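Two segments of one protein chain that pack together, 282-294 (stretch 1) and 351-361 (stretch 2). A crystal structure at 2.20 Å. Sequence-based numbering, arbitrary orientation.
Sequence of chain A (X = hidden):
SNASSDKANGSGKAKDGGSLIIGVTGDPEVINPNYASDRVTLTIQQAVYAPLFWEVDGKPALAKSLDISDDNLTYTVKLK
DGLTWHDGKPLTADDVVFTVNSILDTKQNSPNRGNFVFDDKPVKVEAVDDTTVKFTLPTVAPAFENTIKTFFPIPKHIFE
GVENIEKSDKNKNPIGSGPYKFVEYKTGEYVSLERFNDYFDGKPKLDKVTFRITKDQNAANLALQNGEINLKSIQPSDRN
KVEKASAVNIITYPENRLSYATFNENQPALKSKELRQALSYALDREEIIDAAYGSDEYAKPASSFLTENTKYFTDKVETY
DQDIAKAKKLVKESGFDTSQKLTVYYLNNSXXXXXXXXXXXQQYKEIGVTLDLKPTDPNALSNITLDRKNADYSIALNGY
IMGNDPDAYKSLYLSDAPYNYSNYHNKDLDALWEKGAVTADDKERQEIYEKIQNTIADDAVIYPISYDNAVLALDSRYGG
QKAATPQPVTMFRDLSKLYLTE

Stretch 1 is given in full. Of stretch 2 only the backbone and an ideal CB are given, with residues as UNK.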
# COMPACT_ATOMS: atom_id res chain seq x y z
N ALA A 282 25.79 -0.05 12.92
CA ALA A 282 26.28 -1.42 12.91
C ALA A 282 25.81 -2.21 11.68
O ALA A 282 26.32 -3.30 11.42
CB ALA A 282 25.82 -2.14 14.18
N LEU A 283 24.88 -1.64 10.91
CA LEU A 283 24.27 -2.34 9.79
C LEU A 283 24.68 -1.85 8.41
O LEU A 283 25.12 -0.71 8.26
CB LEU A 283 22.74 -2.21 9.92
CG LEU A 283 22.13 -2.59 11.27
CD1 LEU A 283 20.64 -2.27 11.30
CD2 LEU A 283 22.36 -4.06 11.59
N ASP A 284 24.51 -2.73 7.42
CA ASP A 284 24.78 -2.43 6.00
C ASP A 284 23.64 -2.95 5.13
O ASP A 284 23.42 -4.16 5.03
CB ASP A 284 26.10 -3.02 5.51
CG ASP A 284 26.29 -2.82 4.00
OD1 ASP A 284 25.62 -3.51 3.20
OD2 ASP A 284 27.12 -1.97 3.62
N ARG A 285 22.97 -2.03 4.47
CA ARG A 285 21.82 -2.35 3.65
C ARG A 285 22.00 -3.38 2.54
O ARG A 285 21.14 -4.24 2.41
CB ARG A 285 21.23 -1.06 3.08
CG ARG A 285 20.55 -0.24 4.16
CD ARG A 285 20.03 1.07 3.65
NE ARG A 285 19.32 1.78 4.72
CZ ARG A 285 19.88 2.62 5.60
NH1 ARG A 285 19.14 3.20 6.53
NH2 ARG A 285 21.18 2.89 5.56
N GLU A 286 23.07 -3.30 1.74
CA GLU A 286 23.28 -4.29 0.66
C GLU A 286 23.40 -5.70 1.23
O GLU A 286 22.93 -6.65 0.61
CB GLU A 286 24.48 -3.96 -0.22
CG GLU A 286 24.27 -2.69 -1.03
CD GLU A 286 25.23 -2.52 -2.21
OE1 GLU A 286 25.16 -1.43 -2.83
OE2 GLU A 286 26.03 -3.44 -2.54
N GLU A 287 24.00 -5.82 2.40
CA GLU A 287 24.13 -7.11 3.08
C GLU A 287 22.77 -7.62 3.57
O GLU A 287 22.47 -8.81 3.43
CB GLU A 287 25.11 -7.03 4.25
CG GLU A 287 26.57 -6.86 3.82
CD GLU A 287 27.57 -6.91 4.99
OE1 GLU A 287 27.18 -6.73 6.18
OE2 GLU A 287 28.75 -7.11 4.69
N ILE A 288 21.95 -6.73 4.15
CA ILE A 288 20.61 -7.14 4.61
C ILE A 288 19.78 -7.64 3.44
O ILE A 288 19.15 -8.69 3.52
CB ILE A 288 19.85 -6.00 5.30
CG1 ILE A 288 20.56 -5.58 6.58
CG2 ILE A 288 18.43 -6.46 5.64
CD1 ILE A 288 19.99 -4.33 7.23
N ILE A 289 19.77 -6.87 2.36
CA ILE A 289 19.03 -7.24 1.14
C ILE A 289 19.54 -8.58 0.64
O ILE A 289 18.75 -9.48 0.34
CB ILE A 289 19.19 -6.16 0.06
CG1 ILE A 289 18.38 -4.91 0.46
CG2 ILE A 289 18.72 -6.65 -1.29
CD1 ILE A 289 18.65 -3.69 -0.38
N ASP A 290 20.86 -8.72 0.58
CA ASP A 290 21.50 -9.95 0.14
C ASP A 290 21.05 -11.15 0.99
O ASP A 290 20.82 -12.23 0.45
CB ASP A 290 23.03 -9.80 0.23
CG ASP A 290 23.76 -10.80 -0.62
OD1 ASP A 290 23.36 -10.97 -1.79
OD2 ASP A 290 24.78 -11.36 -0.16
N ALA A 291 20.91 -10.95 2.30
CA ALA A 291 20.52 -12.04 3.19
C ALA A 291 19.01 -12.29 3.23
O ALA A 291 18.58 -13.44 3.34
CB ALA A 291 21.05 -11.80 4.60
N ALA A 292 18.21 -11.22 3.15
CA ALA A 292 16.75 -11.34 3.21
C ALA A 292 16.16 -11.99 1.96
O ALA A 292 15.54 -13.05 2.02
CB ALA A 292 16.13 -9.97 3.43
N TYR A 293 16.34 -11.30 0.84
CA TYR A 293 15.88 -11.76 -0.46
C TYR A 293 17.20 -12.34 -1.02
O TYR A 293 18.23 -12.26 -0.35
CB TYR A 293 15.29 -10.57 -1.24
CG TYR A 293 14.45 -9.63 -0.35
CD1 TYR A 293 13.12 -9.92 0.00
CD2 TYR A 293 15.00 -8.47 0.18
CE1 TYR A 293 12.37 -9.07 0.84
CE2 TYR A 293 14.27 -7.61 1.01
CZ TYR A 293 12.96 -7.91 1.35
OH TYR A 293 12.26 -7.04 2.21
N GLY A 294 17.20 -12.96 -2.20
CA GLY A 294 18.44 -13.58 -2.70
C GLY A 294 19.49 -12.64 -3.27
O GLY A 294 20.69 -12.82 -3.05
N UNK A 351 10.53 -15.94 5.99
CA UNK A 351 11.97 -16.23 5.89
C UNK A 351 12.80 -14.95 5.79
O UNK A 351 13.89 -14.89 6.36
CB UNK A 351 12.25 -17.12 4.68
N UNK A 352 12.25 -13.94 5.12
CA UNK A 352 12.94 -12.65 4.99
C UNK A 352 13.16 -12.03 6.35
O UNK A 352 14.29 -11.65 6.69
CB UNK A 352 12.15 -11.69 4.10
N UNK A 353 12.09 -11.95 7.14
CA UNK A 353 12.19 -11.37 8.48
C UNK A 353 13.14 -12.18 9.40
O UNK A 353 13.84 -11.59 10.21
CB UNK A 353 10.80 -11.29 9.11
N UNK A 354 13.22 -13.50 9.25
CA UNK A 354 14.17 -14.25 10.10
C UNK A 354 15.62 -13.96 9.72
O UNK A 354 16.46 -13.76 10.59
CB UNK A 354 13.90 -15.75 9.99
N UNK A 355 15.90 -13.90 8.42
CA UNK A 355 17.24 -13.59 7.93
C UNK A 355 17.68 -12.19 8.35
O UNK A 355 18.85 -11.95 8.67
CB UNK A 355 17.29 -13.72 6.41
N UNK A 356 16.74 -11.25 8.33
CA UNK A 356 17.01 -9.87 8.75
C UNK A 356 17.34 -9.88 10.23
O UNK A 356 18.32 -9.27 10.66
CB UNK A 356 15.82 -8.95 8.46
N UNK A 357 16.55 -10.63 11.00
CA UNK A 357 16.75 -10.74 12.44
C UNK A 357 18.13 -11.29 12.78
O UNK A 357 18.85 -10.71 13.58
CB UNK A 357 15.67 -11.63 13.05
N UNK A 358 18.52 -12.39 12.15
CA UNK A 358 19.83 -12.99 12.41
C UNK A 358 20.95 -12.04 12.05
O UNK A 358 21.97 -11.99 12.74
CB UNK A 358 19.99 -14.30 11.63
N UNK A 359 20.76 -11.28 10.98
CA UNK A 359 21.77 -10.31 10.58
C UNK A 359 21.93 -9.24 11.68
O UNK A 359 23.04 -8.88 12.04
CB UNK A 359 21.39 -9.67 9.24
N UNK A 360 20.82 -8.75 12.22
CA UNK A 360 20.89 -7.76 13.31
C UNK A 360 21.59 -8.36 14.54
O UNK A 360 22.47 -7.74 15.14
CB UNK A 360 19.49 -7.28 13.69
N UNK A 361 21.21 -9.58 14.88
CA UNK A 361 21.81 -10.30 16.02
C UNK A 361 23.32 -10.40 15.84
O UNK A 361 24.09 -10.09 16.75
CB UNK A 361 21.20 -11.70 16.16

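Stretch 2 is helical throughout, and it runs against helix 285-292 at 138° between their N-to-C directions, with the axes 8.5 Å apart at closest approach. Its first residues therefore meet the end of that helix and its last ones the start.

At position 351 the CB points sideways and finds nothing of stretch 1 within 5.5 Å, so almost any helix-compatible side chain would do. The residue is Lys 351, whose side chain leads away.

Position 352 is tighter. Its CA lies 4.4 Å from the CA of Ala 292, and its ideal CB is 4.2 Å from both Tyr 293 CE1 and Ala 292 O. A small residue suits so close an approach: glycine, alanine or serine. It is Ser 352, with chi1 in m; its OG sits 3.6 Å from Tyr 293 CE1 and 3.6 Å from Ala 292 O.

Positions 353 and 354 direct their CB atoms away or out of reach, and stretch 1 sets no preference. They are Gln 353 and Glu 354.

At 355 the CB points toward stretch 1 and already lies 3.3 Å from Ala 291 O and 4.0 Å from Ala 292 CA. Alanine or serine would fit, the latter able to turn its hydroxyl back to its own helix. Ser 355 does this: OG donates to Lys 351 O at 3.1 Å, while CB packs on the backbone of Ala 291 and Ala 292.

Position 356 points sideways, its ideal CB 4.6 Å from Ile 288 CG2 and 5.1 Å from Ala 292 CB. This apolar surface calls for an aliphatic chain such as valine, leucine or isoleucine. Ile 356 brings CG1 to 3.8 Å from both Ile 288 CG2 and Ala 292 CB.

Positions 357 and 358, out of reach, are Ala 357 and Leu 358.

Position 359 points toward stretch 1, with its ideal CB 4.9 Å from Ile 288 CG1. The space ahead is lined by Ile 288 and Leu 283 and ends at the Glu 287 carboxylate and Asp 284 N, favouring a long side chain with an apolar body and a polar tip. Tyr 359 has the largest covered area of the stretch. CE2 lies 3.5 Å from Ile 288 CG1 and 3.8 Å from Leu 283 CD2; OH donates to Glu 287 OE1 at 2.7 Å and accepts a weak bond from Asp 284 N at 3.2 Å.

Position 360 has Leu 283 CD2 4.8 Å from its ideal CB, suiting leucine, isoleucine or methionine. Leu 360 places CD2 3.4 Å from Leu 283 CD2.

Position 361, out of reach, is Gln 361.

Stretch 2 351-361: KSQESIALYLQ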
# COMPACT_ATOMS: atom_id res chain seq x y z
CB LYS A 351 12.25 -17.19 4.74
CG LYS A 351 11.72 -16.75 3.37
CD LYS A 351 11.43 -17.94 2.45
CE LYS A 351 10.21 -18.73 2.94
NZ LYS A 351 9.88 -19.93 2.11
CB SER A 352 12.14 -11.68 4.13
OG SER A 352 12.10 -12.13 2.81
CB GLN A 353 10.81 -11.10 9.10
CG GLN A 353 10.07 -9.93 8.42
CD GLN A 353 8.81 -9.45 9.18
OE1 GLN A 353 8.54 -9.85 10.31
NE2 GLN A 353 8.06 -8.55 8.54
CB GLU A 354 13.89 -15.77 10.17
CG GLU A 354 14.88 -16.50 11.09
CD GLU A 354 14.32 -17.73 11.78
OE1 GLU A 354 15.03 -18.76 11.87
OE2 GLU A 354 13.17 -17.66 12.24
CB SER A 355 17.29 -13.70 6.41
OG SER A 355 17.01 -15.03 6.00
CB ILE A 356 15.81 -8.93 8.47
CG1 ILE A 356 15.64 -8.73 6.96
CG2 ILE A 356 16.00 -7.57 9.15
CD1 ILE A 356 14.36 -8.05 6.55
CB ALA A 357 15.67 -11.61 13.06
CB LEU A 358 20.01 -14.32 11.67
CG LEU A 358 19.21 -15.50 12.24
CD1 LEU A 358 19.17 -16.66 11.25
CD2 LEU A 358 19.80 -15.94 13.58
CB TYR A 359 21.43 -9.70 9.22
CG TYR A 359 22.45 -8.68 8.80
CD1 TYR A 359 23.59 -9.05 8.10
CD2 TYR A 359 22.28 -7.35 9.12
CE1 TYR A 359 24.53 -8.10 7.73
CE2 TYR A 359 23.21 -6.41 8.75
CZ TYR A 359 24.32 -6.78 8.06
OH TYR A 359 25.21 -5.81 7.74
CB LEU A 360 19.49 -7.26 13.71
CG LEU A 360 18.58 -6.65 12.64
CD1 LEU A 360 17.30 -6.14 13.28
CD2 LEU A 360 19.26 -5.52 11.90
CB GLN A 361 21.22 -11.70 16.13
CG GLN A 361 21.68 -12.47 17.36
CD GLN A 361 21.17 -13.89 17.36
OE1 GLN A 361 21.16 -14.57 16.33
NE2 GLN A 361 20.77 -14.37 18.53
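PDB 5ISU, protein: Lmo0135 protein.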